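Local coordinates for 6-phospho-beta-d glycosidase (Streptococcus pyogenes, PDB 5FOO), which probably hydrolyses 6-phospho-beta-glucosides, as a TIM-barrel enzyme of glycoside hydrolase family 1, at residues S372-Y377 with K429-L434; P418-S423 with R445-A450. The protein carries 1 engineered substitution. All blocks are in the same frame, centred on the assembly; numbering follows the deposited sequence.

Overall arrangement
Both contacts involve the long loop after the eighth strand of the TIM barrel, and their segments alternate along the chain. Contact 1 sets this loop, at 429-434, against the loop after the seventh strand, at 372-377. Contact 2 ties its earlier part, 418-423, to the turn leading into helix 448-459. The first is partly buried. It is made by van der Waals and CA-H...O contacts to a backbone carbonyl, with a water held weakly on one side. The second is smaller and buried, and rests on one salt bridge. Their centres lie about 9 Å apart. Glu374 of contact 1 and Lys447 of contact 2 form a salt bridge. Tyr432 is bonded to the phosphate of 6-phosphocyclophellitol; Ser423 also lines that pocket.

Contact 1 (S372-Y377 with K429-L434); sequences SGEDRY and KNRYGL. With JAZ (6-phosphocyclophellitol), chain G.
Two loops at the C-terminal end of the TIM barrel meet here, with Ser372 lying against Lys429 and Asn430. The loops follow the seventh and eighth barrel strands. Ser372 CB lies 3.2 Å from Lys429 O. The same oxygen receives a CA-H...O contact from Ser372 CA at 3.3 Å, with a bent angle of 124° at the hydrogen. It also accepts a hydrogen bond of 2.7 Å from a water, and Gly373 N donates weakly to that water. The water thus forms a bridge, weak on the Gly373 side. No direct hydrogen bond joins the segments, though Arg431 pairs through its backbone with Ile371, next to Ser372. Asn430 turns its amide to Ser372, with ND2 3.6 Å from Ser372 N. Both are donors, and Ser372 N is bonded to Asp336, so this is a contact and not a hydrogen bond. ND2 is buried with no partner in the model.

Deeper in, Glu374 points at Arg431, but it touches the aliphatic root of that side chain. Glu374 OE1 is 3.4 Å from Arg431 CB. The Arg431 chain bends at its second torsion (chi2 -60°), which carries the guanidinium away to Asp420. Opposite charges therefore stay apart, with Glu374 OE1 6.1 Å from Arg431 NH1. The carboxylate is held by other groups: OE1 by Lys447, and OE2 by Arg389 and Tyr388.

In this family 1 barrel the loop after the eighth strand also reaches the substrate pocket. The Tyr432 side chain leaves the backbone on the side away from 372-377, and its OH meets the phosphate of 6-phosphocyclophellitol at the ring's edge. Tyr432 OH donates to ligand O13 at 2.4 Å, a length so short that its exact value is doubtful. The ring of Trp416 meets that of Tyr432 edge-to-face.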
loop_
_atom_site.group_PDB
_atom_site.type_symbol
_atom_site.label_atom_id
_atom_site.label_comp_id
_atom_site.label_asym_id
_atom_site.label_seq_id
_atom_site.Cartn_x
_atom_site.Cartn_y
_atom_site.Cartn_z
ATOM N N SER A 372 -6.509 -16.113 -11.232
ATOM C CA SER A 372 -7.441 -15.961 -12.376
ATOM C C SER A 372 -8.456 -17.121 -12.494
ATOM O O SER A 372 -8.390 -18.124 -11.780
ATOM C CB SER A 372 -6.655 -15.801 -13.682
ATOM O OG SER A 372 -5.896 -16.958 -13.897
ATOM N N GLY A 373 -9.439 -16.943 -13.357
ATOM C CA GLY A 373 -10.362 -18.015 -13.683
ATOM C C GLY A 373 -11.069 -18.648 -12.493
ATOM O O GLY A 373 -11.254 -19.901 -12.446
ATOM N N GLU A 374 -11.512 -17.809 -11.542
ATOM C CA GLU A 374 -12.094 -18.376 -10.328
ATOM C C GLU A 374 -13.455 -19.000 -10.597
ATOM O O GLU A 374 -13.992 -19.652 -9.709
ATOM C CB GLU A 374 -12.215 -17.336 -9.188
ATOM C CG GLU A 374 -10.887 -16.856 -8.637
ATOM C CD GLU A 374 -11.025 -16.163 -7.294
ATOM O OE1 GLU A 374 -11.901 -15.242 -7.168
ATOM O OE2 GLU A 374 -10.260 -16.575 -6.389
ATOM N N ASP A 375 -14.044 -18.742 -11.779
ATOM C CA ASP A 375 -15.202 -19.527 -12.266
ATOM C C ASP A 375 -15.040 -20.976 -12.155
ATOM O O ASP A 375 -15.952 -21.685 -11.794
ATOM C CB ASP A 375 -15.516 -19.254 -13.709
ATOM C CG ASP A 375 -16.760 -18.511 -13.833
ATOM O OD1 ASP A 375 -17.839 -19.142 -13.678
ATOM O OD2 ASP A 375 -16.648 -17.289 -13.994
ATOM N N ARG A 376 -13.852 -21.425 -12.435
ATOM C CA ARG A 376 -13.586 -22.823 -12.352
ATOM C C ARG A 376 -13.856 -23.435 -10.993
ATOM O O ARG A 376 -14.097 -24.607 -10.970
ATOM C CB ARG A 376 -12.151 -23.123 -12.800
ATOM C CG ARG A 376 -11.920 -22.912 -14.297
ATOM C CD ARG A 376 -10.608 -23.558 -14.726
ATOM N NE ARG A 376 -9.520 -22.961 -13.952
ATOM C CZ ARG A 376 -8.860 -21.845 -14.275
ATOM N NH1 ARG A 376 -9.104 -21.202 -15.410
ATOM N NH2 ARG A 376 -7.914 -21.389 -13.468
ATOM N N TYR A 377 -13.834 -22.667 -9.890
ATOM C CA TYR A 377 -14.002 -23.215 -8.549
ATOM C C TYR A 377 -15.385 -23.016 -7.952
ATOM O O TYR A 377 -15.586 -23.297 -6.770
ATOM C CB TYR A 377 -12.948 -22.670 -7.568
ATOM C CG TYR A 377 -11.503 -22.864 -7.978
ATOM C CD1 TYR A 377 -10.853 -21.950 -8.836
ATOM C CD2 TYR A 377 -10.765 -23.952 -7.492
ATOM C CE1 TYR A 377 -9.519 -22.129 -9.207
ATOM C CE2 TYR A 377 -9.425 -24.137 -7.856
ATOM C CZ TYR A 377 -8.807 -23.229 -8.705
ATOM O OH TYR A 377 -7.471 -23.427 -9.016
ATOM N N LYS A 429 -7.670 -9.411 -14.183
ATOM C CA LYS A 429 -7.076 -10.711 -14.480
ATOM C C LYS A 429 -7.020 -11.631 -13.246
ATOM O O LYS A 429 -7.467 -12.773 -13.286
ATOM C CB LYS A 429 -5.659 -10.496 -14.986
ATOM C CG LYS A 429 -4.984 -11.767 -15.446
ATOM C CD LYS A 429 -3.555 -11.444 -15.869
ATOM C CE LYS A 429 -2.934 -12.770 -16.327
ATOM N NZ LYS A 429 -1.591 -12.523 -16.833
ATOM N N ASN A 430 -6.441 -11.130 -12.171
ATOM C CA ASN A 430 -6.316 -11.911 -10.962
ATOM C C ASN A 430 -7.193 -11.297 -9.860
ATOM O O ASN A 430 -7.138 -10.093 -9.641
ATOM C CB ASN A 430 -4.879 -11.948 -10.483
ATOM C CG ASN A 430 -3.899 -12.389 -11.566
ATOM O OD1 ASN A 430 -3.048 -11.594 -12.022
ATOM N ND2 ASN A 430 -3.977 -13.628 -11.938
ATOM N N ARG A 431 -8.021 -12.155 -9.249
ATOM C CA ARG A 431 -9.020 -11.791 -8.230
ATOM C C ARG A 431 -8.418 -12.086 -6.876
ATOM O O ARG A 431 -7.854 -13.143 -6.700
ATOM C CB ARG A 431 -10.311 -12.577 -8.449
ATOM C CG ARG A 431 -10.885 -12.538 -9.887
ATOM C CD ARG A 431 -11.173 -11.107 -10.261
ATOM N NE ARG A 431 -11.873 -10.929 -11.530
ATOM C CZ ARG A 431 -13.169 -10.744 -11.668
ATOM N NH1 ARG A 431 -14.006 -10.740 -10.620
ATOM N NH2 ARG A 431 -13.646 -10.578 -12.882
ATOM N N TYR A 432 -8.454 -11.091 -5.999
ATOM C CA TYR A 432 -7.999 -11.178 -4.596
ATOM C C TYR A 432 -9.135 -11.174 -3.527
ATOM O O TYR A 432 -8.871 -11.313 -2.366
ATOM C CB TYR A 432 -7.080 -9.974 -4.281
ATOM C CG TYR A 432 -5.663 -10.035 -4.838
ATOM C CD1 TYR A 432 -5.362 -9.634 -6.143
ATOM C CD2 TYR A 432 -4.611 -10.464 -4.039
ATOM C CE1 TYR A 432 -4.051 -9.671 -6.639
ATOM C CE2 TYR A 432 -3.299 -10.499 -4.516
ATOM C CZ TYR A 432 -3.014 -10.108 -5.828
ATOM O OH TYR A 432 -1.688 -10.180 -6.255
ATOM N N GLY A 433 -10.391 -11.017 -3.921
ATOM C CA GLY A 433 -11.450 -10.739 -2.981
ATOM C C GLY A 433 -11.784 -11.903 -2.092
ATOM O O GLY A 433 -11.682 -13.104 -2.496
ATOM N N LEU A 434 -12.229 -11.567 -0.888
ATOM C CA LEU A 434 -13.042 -12.515 -0.118
ATOM C C LEU A 434 -14.451 -12.603 -0.753
ATOM O O LEU A 434 -15.188 -13.541 -0.548
ATOM C CB LEU A 434 -13.204 -11.979 1.310
ATOM C CG LEU A 434 -11.961 -11.776 2.129
ATOM C CD1 LEU A 434 -12.318 -11.003 3.395
ATOM C CD2 LEU A 434 -11.268 -13.109 2.442
HETATM C C2 JAZ G . -2.435 -4.193 -5.384
HETATM C C3 JAZ G . -2.490 -3.138 -4.259
HETATM C C4 JAZ G . -1.121 -2.972 -3.610
HETATM C C5 JAZ G . -0.583 -4.275 -3.036
HETATM C C6 JAZ G . -0.623 -5.371 -4.079
HETATM C C7 JAZ G . -1.995 -5.503 -4.740
HETATM C C8 JAZ G . -2.075 -6.703 -5.680
HETATM O O9 JAZ G . -1.138 -6.481 -6.730
HETATM P P10 JAZ G . -1.443 -7.071 -8.173
HETATM O O11 JAZ G . -0.296 -6.600 -8.995
HETATM O O12 JAZ G . -2.820 -6.773 -8.598
HETATM O O13 JAZ G . -1.429 -8.529 -8.014
HETATM O O14 JAZ G . 0.415 -5.157 -5.044
HETATM O O15 JAZ G . -3.733 -4.404 -5.949
HETATM O O16 JAZ G . -2.865 -1.924 -4.858
HETATM O O17 JAZ G . -1.179 -1.978 -2.602
HETATM O O HOH W 1 -9.990 -13.675 -13.644
#

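Contact 2 (P418-S423 with R445-A450); sequences PIDGWS and RPKASA. With JAZ (6-phosphocyclophellitol), chain G.
Lys447 and Asp420 alone join these segments, through a buried salt bridge. Lys447 NZ donates to Asp420 OD1 at 3.0 Å, on the syn lone pair of that oxygen. The lysine points toward the loop from the turn before helix 448-459. Its extended chain (chi2 -176°) crosses the aspartate at a slant and brings NZ to OD1. Around this pair the polar groups are dense. NZ also forms a salt bridge with Glu374 OE1 and a hydrogen bond with Gly433 O, three oxygen partners in all. Asp420 OD1 takes Gly433 N as well, while OD2 takes Arg431 and the backbone N of Asn437. So many donors would probably keep the aspartate ionised.

The looser side holds Ile419 and Pro446. Both are partly exposed and do not meet across the segments; Ile419 rests on strand 435-437 instead. At the buried far end of the loop, Ser423 lines the ligand pocket, but its placement against ligand O12 is doubtful. The salt bridge thus links the turn into the last helix to the loop after the eighth strand, which carries phosphate-binding groups as in other family 1 6-phospho-beta-glycosidases.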
loop_
_atom_site.group_PDB
_atom_site.type_symbol
_atom_site.label_atom_id
_atom_site.label_comp_id
_atom_site.label_asym_id
_atom_site.label_seq_id
_atom_site.Cartn_x
_atom_site.Cartn_y
_atom_site.Cartn_z
ATOM N N PRO A 418 -11.254 -6.857 0.285
ATOM C CA PRO A 418 -12.592 -7.370 0.598
ATOM C C PRO A 418 -13.429 -7.838 -0.602
ATOM O O PRO A 418 -14.039 -8.893 -0.548
ATOM C CB PRO A 418 -13.268 -6.172 1.254
ATOM C CG PRO A 418 -12.157 -5.541 1.953
ATOM C CD PRO A 418 -11.022 -5.573 0.978
ATOM N N ILE A 419 -13.489 -7.004 -1.622
ATOM C CA ILE A 419 -14.243 -7.242 -2.815
ATOM C C ILE A 419 -13.309 -7.068 -4.017
ATOM O O ILE A 419 -12.576 -6.096 -4.081
ATOM C CB ILE A 419 -15.389 -6.225 -2.908
ATOM C CG1 ILE A 419 -16.342 -6.383 -1.714
ATOM C CG2 ILE A 419 -16.144 -6.379 -4.240
ATOM C CD1 ILE A 419 -17.335 -5.252 -1.569
ATOM N N ASP A 420 -13.365 -7.989 -4.970
ATOM C CA ASP A 420 -12.539 -7.972 -6.172
ATOM C C ASP A 420 -12.445 -6.563 -6.661
ATOM O O ASP A 420 -13.500 -5.877 -6.762
ATOM C CB ASP A 420 -13.155 -8.829 -7.305
ATOM C CG ASP A 420 -13.113 -10.358 -7.037
ATOM O OD1 ASP A 420 -12.323 -10.862 -6.201
ATOM O OD2 ASP A 420 -13.858 -11.071 -7.764
ATOM N N GLY A 421 -11.213 -6.115 -6.942
ATOM C CA GLY A 421 -11.015 -4.770 -7.486
ATOM C C GLY A 421 -10.075 -4.689 -8.689
ATOM O O GLY A 421 -9.454 -5.670 -9.095
ATOM N N TRP A 422 -9.894 -3.481 -9.170
ATOM C CA TRP A 422 -9.115 -3.220 -10.370
ATOM C C TRP A 422 -7.662 -3.106 -10.005
ATOM O O TRP A 422 -7.321 -2.162 -9.317
ATOM C CB TRP A 422 -9.618 -1.915 -10.974
ATOM C CG TRP A 422 -9.007 -1.543 -12.255
ATOM C CD1 TRP A 422 -9.207 -2.156 -13.497
ATOM C CD2 TRP A 422 -8.078 -0.485 -12.480
ATOM N NE1 TRP A 422 -8.488 -1.474 -14.467
ATOM C CE2 TRP A 422 -7.777 -0.469 -13.873
ATOM C CE3 TRP A 422 -7.473 0.473 -11.648
ATOM C CZ2 TRP A 422 -6.886 0.429 -14.427
ATOM C CZ3 TRP A 422 -6.590 1.376 -12.219
ATOM C CH2 TRP A 422 -6.327 1.353 -13.610
ATOM N N SER A 423 -6.799 -4.069 -10.413
ATOM C CA SER A 423 -5.365 -3.982 -10.075
ATOM C C SER A 423 -4.483 -3.391 -11.219
ATOM O O SER A 423 -3.609 -4.066 -11.760
ATOM C CB SER A 423 -4.673 -5.296 -9.538
ATOM O OG SER A 423 -5.391 -6.382 -8.879
ATOM N N ARG A 445 -20.807 -11.346 -4.602
ATOM C CA ARG A 445 -21.142 -12.615 -4.039
ATOM C C ARG A 445 -20.006 -13.132 -3.191
ATOM O O ARG A 445 -18.921 -13.421 -3.714
ATOM C CB ARG A 445 -21.433 -13.620 -5.163
ATOM C CG ARG A 445 -21.715 -14.974 -4.555
ATOM C CD ARG A 445 -22.587 -15.871 -5.407
ATOM N NE ARG A 445 -23.097 -16.912 -4.506
ATOM C CZ ARG A 445 -23.800 -17.987 -4.859
ATOM N NH1 ARG A 445 -24.115 -18.218 -6.139
ATOM N NH2 ARG A 445 -24.172 -18.850 -3.903
ATOM N N PRO A 446 -20.240 -13.276 -1.878
ATOM C CA PRO A 446 -19.187 -13.794 -0.965
ATOM C C PRO A 446 -18.621 -15.106 -1.429
ATOM O O PRO A 446 -19.382 -15.967 -1.878
ATOM C CB PRO A 446 -19.945 -14.020 0.338
ATOM C CG PRO A 446 -21.011 -12.941 0.316
ATOM C CD PRO A 446 -21.427 -12.780 -1.134
ATOM N N LYS A 447 -17.313 -15.277 -1.273
ATOM C CA LYS A 447 -16.658 -16.547 -1.567
ATOM C C LYS A 447 -16.556 -17.309 -0.259
ATOM O O LYS A 447 -16.795 -16.748 0.848
ATOM C CB LYS A 447 -15.259 -16.350 -2.187
ATOM C CG LYS A 447 -15.190 -15.310 -3.271
ATOM C CD LYS A 447 -13.794 -15.243 -3.911
ATOM C CE LYS A 447 -13.670 -14.041 -4.842
ATOM N NZ LYS A 447 -12.279 -13.616 -5.133
ATOM N N ALA A 448 -16.214 -18.592 -0.356
ATOM C CA ALA A 448 -15.979 -19.355 0.861
ATOM C C ALA A 448 -15.017 -18.676 1.840
ATOM O O ALA A 448 -15.156 -18.866 3.047
ATOM C CB ALA A 448 -15.453 -20.730 0.550
ATOM N N SER A 449 -14.023 -17.950 1.345
ATOM C CA SER A 449 -13.043 -17.365 2.254
ATOM C C SER A 449 -13.675 -16.249 3.073
ATOM O O SER A 449 -13.233 -16.008 4.171
ATOM C CB SER A 449 -11.806 -16.846 1.540
ATOM O OG SER A 449 -12.223 -15.907 0.625
ATOM N N ALA A 450 -14.727 -15.617 2.575
ATOM C CA ALA A 450 -15.421 -14.589 3.355
ATOM C C ALA A 450 -16.039 -15.155 4.640
ATOM O O ALA A 450 -16.005 -14.466 5.673
ATOM C CB ALA A 450 -16.501 -13.919 2.526
HETATM C C2 JAZ G . -2.435 -4.193 -5.384
HETATM C C3 JAZ G . -2.490 -3.138 -4.259
HETATM C C4 JAZ G . -1.121 -2.972 -3.610
HETATM C C5 JAZ G . -0.583 -4.275 -3.036
HETATM C C6 JAZ G . -0.623 -5.371 -4.079
HETATM C C7 JAZ G . -1.995 -5.503 -4.740
HETATM C C8 JAZ G . -2.075 -6.703 -5.680
HETATM O O9 JAZ G . -1.138 -6.481 -6.730
HETATM P P10 JAZ G . -1.443 -7.071 -8.173
HETATM O O11 JAZ G . -0.296 -6.600 -8.995
HETATM O O12 JAZ G . -2.820 -6.773 -8.598
HETATM O O13 JAZ G . -1.429 -8.529 -8.014
HETATM O O14 JAZ G . 0.415 -5.157 -5.044
HETATM O O15 JAZ G . -3.733 -4.404 -5.949
HETATM O O16 JAZ G . -2.865 -1.924 -4.858
HETATM O O17 JAZ G . -1.179 -1.978 -2.602
#